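Long-range contact in catechol 2,3-dioxygenase (Pseudomonas sp., PDB 3HPV), which probably catalyses the iron(II)-dependent extradiol cleavage of catechol by O2 to (2Z,4E)-2-hydroxy-6-oxohexa-2,4-dienoate: residues L156-N161 with K213-S218. Residues are numbered along the deposited sequence; the frame is centred on the assembly and turned at random.
With FE2 (Fe (II) ion), chain E.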
ATOM      1  N   LEU A 156     -17.690  -0.749  20.036  1.00 16.08           N
ATOM      2  CA  LEU A 156     -17.172  -0.260  21.300  1.00 20.24           C
ATOM      3  C   LEU A 156     -18.398   0.352  21.976  1.00 18.28           C
ATOM      4  O   LEU A 156     -19.189   1.046  21.340  1.00 15.35           O
ATOM      5  CB  LEU A 156     -16.044   0.774  21.096  1.00 20.82           C
ATOM      6  CG  LEU A 156     -15.420   1.292  22.422  1.00 24.22           C
ATOM      7  CD1 LEU A 156     -13.967   1.736  22.243  1.00 21.73           C
ATOM      8  CD2 LEU A 156     -16.247   2.447  22.938  1.00 23.28           C
ATOM      9  N   LEU A 157     -18.579   0.062  23.255  1.00 19.46           N
ATOM     10  CA  LEU A 157     -19.743   0.571  23.954  1.00 21.54           C
ATOM     11  C   LEU A 157     -19.371   1.372  25.187  1.00 20.11           C
ATOM     12  O   LEU A 157     -18.369   1.092  25.849  1.00 21.85           O
ATOM     13  CB  LEU A 157     -20.683  -0.585  24.362  1.00 24.49           C
ATOM     14  CG  LEU A 157     -21.224  -1.646  23.370  1.00 28.11           C
ATOM     15  CD1 LEU A 157     -21.685  -1.003  22.045  1.00 23.57           C
ATOM     16  CD2 LEU A 157     -20.150  -2.680  23.131  1.00 31.64           C
ATOM     17  N   TYR A 158     -20.205   2.366  25.484  1.00 21.85           N
ATOM     18  CA  TYR A 158     -20.033   3.251  26.630  1.00 23.51           C
ATOM     19  C   TYR A 158     -21.053   2.830  27.689  1.00 23.10           C
ATOM     20  O   TYR A 158     -22.250   2.805  27.427  1.00 19.82           O
ATOM     21  CB  TYR A 158     -20.293   4.706  26.222  1.00 24.73           C
ATOM     22  CG  TYR A 158     -19.129   5.427  25.562  1.00 28.53           C
ATOM     23  CD1 TYR A 158     -17.875   4.817  25.422  1.00 27.40           C
ATOM     24  CD2 TYR A 158     -19.270   6.751  25.133  1.00 27.48           C
ATOM     25  CE1 TYR A 158     -16.791   5.510  24.881  1.00 28.47           C
ATOM     26  CE2 TYR A 158     -18.200   7.449  24.590  1.00 30.50           C
ATOM     27  CZ  TYR A 158     -16.960   6.832  24.468  1.00 30.07           C
ATOM     28  OH  TYR A 158     -15.896   7.561  23.976  1.00 24.33           O
ATOM     29  N   GLY A 159     -20.571   2.494  28.876  1.00 23.12           N
ATOM     30  CA  GLY A 159     -21.473   2.069  29.925  1.00 26.14           C
ATOM     31  C   GLY A 159     -20.883   2.266  31.303  1.00 28.26           C
ATOM     32  O   GLY A 159     -19.660   2.348  31.450  1.00 29.65           O
ATOM     33  N   PRO A 160     -21.729   2.299  32.340  1.00 26.90           N
ATOM     34  CA  PRO A 160     -21.354   2.494  33.735  1.00 28.12           C
ATOM     35  C   PRO A 160     -20.640   1.458  34.587  1.00 31.64           C
ATOM     36  O   PRO A 160     -20.029   1.833  35.598  1.00 38.33           O
ATOM     37  CB  PRO A 160     -22.669   2.911  34.372  1.00 24.65           C
ATOM     38  CG  PRO A 160     -23.635   2.102  33.629  1.00 26.15           C
ATOM     39  CD  PRO A 160     -23.194   2.307  32.208  1.00 28.76           C
ATOM     40  N   ASN A 161     -20.687   0.176  34.269  1.00 29.47           N
ATOM     41  CA  ASN A 161     -19.987  -0.717  35.196  1.00 29.73           C
ATOM     42  C   ASN A 161     -19.086  -1.703  34.499  1.00 27.76           C
ATOM     43  O   ASN A 161     -19.283  -2.905  34.589  1.00 26.46           O
ATOM     44  CB  ASN A 161     -20.991  -1.455  36.094  1.00 33.13           C
ATOM     45  CG  ASN A 161     -21.914  -0.498  36.878  1.00 37.41           C
ATOM     46  OD1 ASN A 161     -21.454   0.273  37.737  1.00 37.36           O
ATOM     47  ND2 ASN A 161     -23.221  -0.554  36.583  1.00 37.31           N
ATOM     48  N   LYS A 213     -25.047   3.218  25.611  1.00 26.66           N
ATOM     49  CA  LYS A 213     -24.513   4.079  24.560  1.00 28.59           C
ATOM     50  C   LYS A 213     -23.678   3.243  23.597  1.00 26.79           C
ATOM     51  O   LYS A 213     -22.886   2.391  24.010  1.00 24.82           O
ATOM     52  CB  LYS A 213     -23.594   5.175  25.116  1.00 31.73           C
ATOM     53  CG  LYS A 213     -24.211   6.162  26.102  1.00 40.52           C
ATOM     54  CD  LYS A 213     -25.140   7.195  25.449  1.00 44.85           C
ATOM     55  CE  LYS A 213     -26.604   6.747  25.448  1.00 41.57           C
ATOM     56  NZ  LYS A 213     -27.527   7.919  25.325  1.00 42.90           N
ATOM     57  N   LEU A 214     -23.869   3.488  22.314  1.00 22.03           N
ATOM     58  CA  LEU A 214     -23.082   2.821  21.301  1.00 23.69           C
ATOM     59  C   LEU A 214     -22.087   3.876  20.808  1.00 25.10           C
ATOM     60  O   LEU A 214     -22.501   4.930  20.325  1.00 24.88           O
ATOM     61  CB  LEU A 214     -23.980   2.357  20.150  1.00 24.55           C
ATOM     62  CG  LEU A 214     -23.427   1.867  18.801  1.00 26.02           C
ATOM     63  CD1 LEU A 214     -23.548   2.970  17.802  1.00 21.62           C
ATOM     64  CD2 LEU A 214     -21.987   1.362  18.928  1.00 25.72           C
ATOM     65  N   HIS A 215     -20.789   3.626  20.969  1.00 24.31           N
ATOM     66  CA  HIS A 215     -19.787   4.567  20.456  1.00 22.93           C
ATOM     67  C   HIS A 215     -19.638   4.338  18.943  1.00 21.40           C
ATOM     68  O   HIS A 215     -19.615   5.283  18.146  1.00 23.55           O
ATOM     69  CB  HIS A 215     -18.428   4.356  21.118  1.00 24.91           C
ATOM     70  CG  HIS A 215     -17.381   5.313  20.638  1.00 27.93           C
ATOM     71  ND1 HIS A 215     -17.295   6.610  21.094  1.00 29.06           N
ATOM     72  CD2 HIS A 215     -16.413   5.179  19.703  1.00 26.46           C
ATOM     73  CE1 HIS A 215     -16.320   7.235  20.462  1.00 25.98           C
ATOM     74  NE2 HIS A 215     -15.769   6.388  19.613  1.00 31.57           N
ATOM     75  N   HIS A 216     -19.506   3.078  18.551  1.00 18.99           N
ATOM     76  CA  HIS A 216     -19.400   2.741  17.139  1.00 14.64           C
ATOM     77  C   HIS A 216     -19.352   1.271  16.853  1.00 15.30           C
ATOM     78  O   HIS A 216     -19.010   0.462  17.707  1.00 19.09           O
ATOM     79  CB  HIS A 216     -18.151   3.366  16.499  1.00 15.82           C
ATOM     80  CG  HIS A 216     -16.853   2.694  16.853  1.00 15.00           C
ATOM     81  ND1 HIS A 216     -16.144   2.990  18.000  1.00 19.93           N
ATOM     82  CD2 HIS A 216     -16.096   1.795  16.169  1.00 17.66           C
ATOM     83  CE1 HIS A 216     -15.005   2.311  18.005  1.00 13.91           C
ATOM     84  NE2 HIS A 216     -14.950   1.580  16.904  1.00 15.48           N
ATOM     85  N   CYS A 217     -19.717   0.942  15.624  1.00 17.88           N
ATOM     86  CA  CYS A 217     -19.602  -0.404  15.116  1.00 17.57           C
ATOM     87  C   CYS A 217     -18.392  -0.282  14.169  1.00 20.37           C
ATOM     88  O   CYS A 217     -18.106   0.808  13.612  1.00 18.55           O
ATOM     89  CB  CYS A 217     -20.868  -0.825  14.369  1.00 19.92           C
ATOM     90  SG  CYS A 217     -22.253  -1.250  15.513  1.00 22.75           S
ATOM     91  N   SER A 218     -17.680  -1.383  13.982  1.00 16.73           N
ATOM     92  CA  SER A 218     -16.490  -1.347  13.159  1.00 20.56           C
ATOM     93  C   SER A 218     -16.416  -2.417  12.095  1.00 18.86           C
ATOM     94  O   SER A 218     -16.805  -3.566  12.321  1.00 18.13           O
ATOM     95  CB  SER A 218     -15.246  -1.443  14.066  1.00 24.31           C
ATOM     96  OG  SER A 218     -14.059  -1.587  13.305  1.00 23.55           O
TER
HETATM   97 FE   FE2 E 310     -12.903   0.280  16.900  1.00 27.61          FE
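A classic beta bulge, in which H215 and H216 both face L156, interrupts the antiparallel pairing of strands 151-159 and 213-220 in the iron-binding domain of this extradiol dioxygenase, a member of the glyoxalase (vicinal oxygen chelate) superfamily. L156 O receives H215 N at 3.1 Å and, more weakly, H216 N at 3.5 Å. In return, L156 N donates to H216 O at 2.9 Å. The extra residue shifts the register by one: a single acceptor, L156 O, takes both NH groups, and H216 remains placed to bind the iron. Beyond it, L157 and L214 form a non-hydrogen-bonded pair in which L157 CD1 meets L214 CD2 at 3.9 Å, an apolar contact suited to two leucines. Y158 N bonds to K213 O at 3.1 Å. Y158 and K213 pack CB against CB, and the bent lysine chain carries NZ away to a salt bridge with E210.

On the face bearing L156 and Y158, the extended first torsion of H215 (chi1 -179°) carries its imidazole out from the sheet, beside the phenol end of Y158. H215 CB sits over the centre of the Y158 ring in a CH-pi contact, 4.3 Å from the centroid, with the two ring planes inclined at 44°. Y158 suits this place because its ring offers a broad face to H215 while its hydroxyl hydrogen-bonds to the backbone O of D294. The branched L156 spans both histidines, CD2 against H215 CB and its own CB against the H216 ring. A chi1 of 75° tucks that ring back over the H216 backbone, laying CE1 3.6 Å from L156 CB; H154 and E267 complete the protein ligands of the iron(II) ion, which H216 NE2 binds at 2.4 Å.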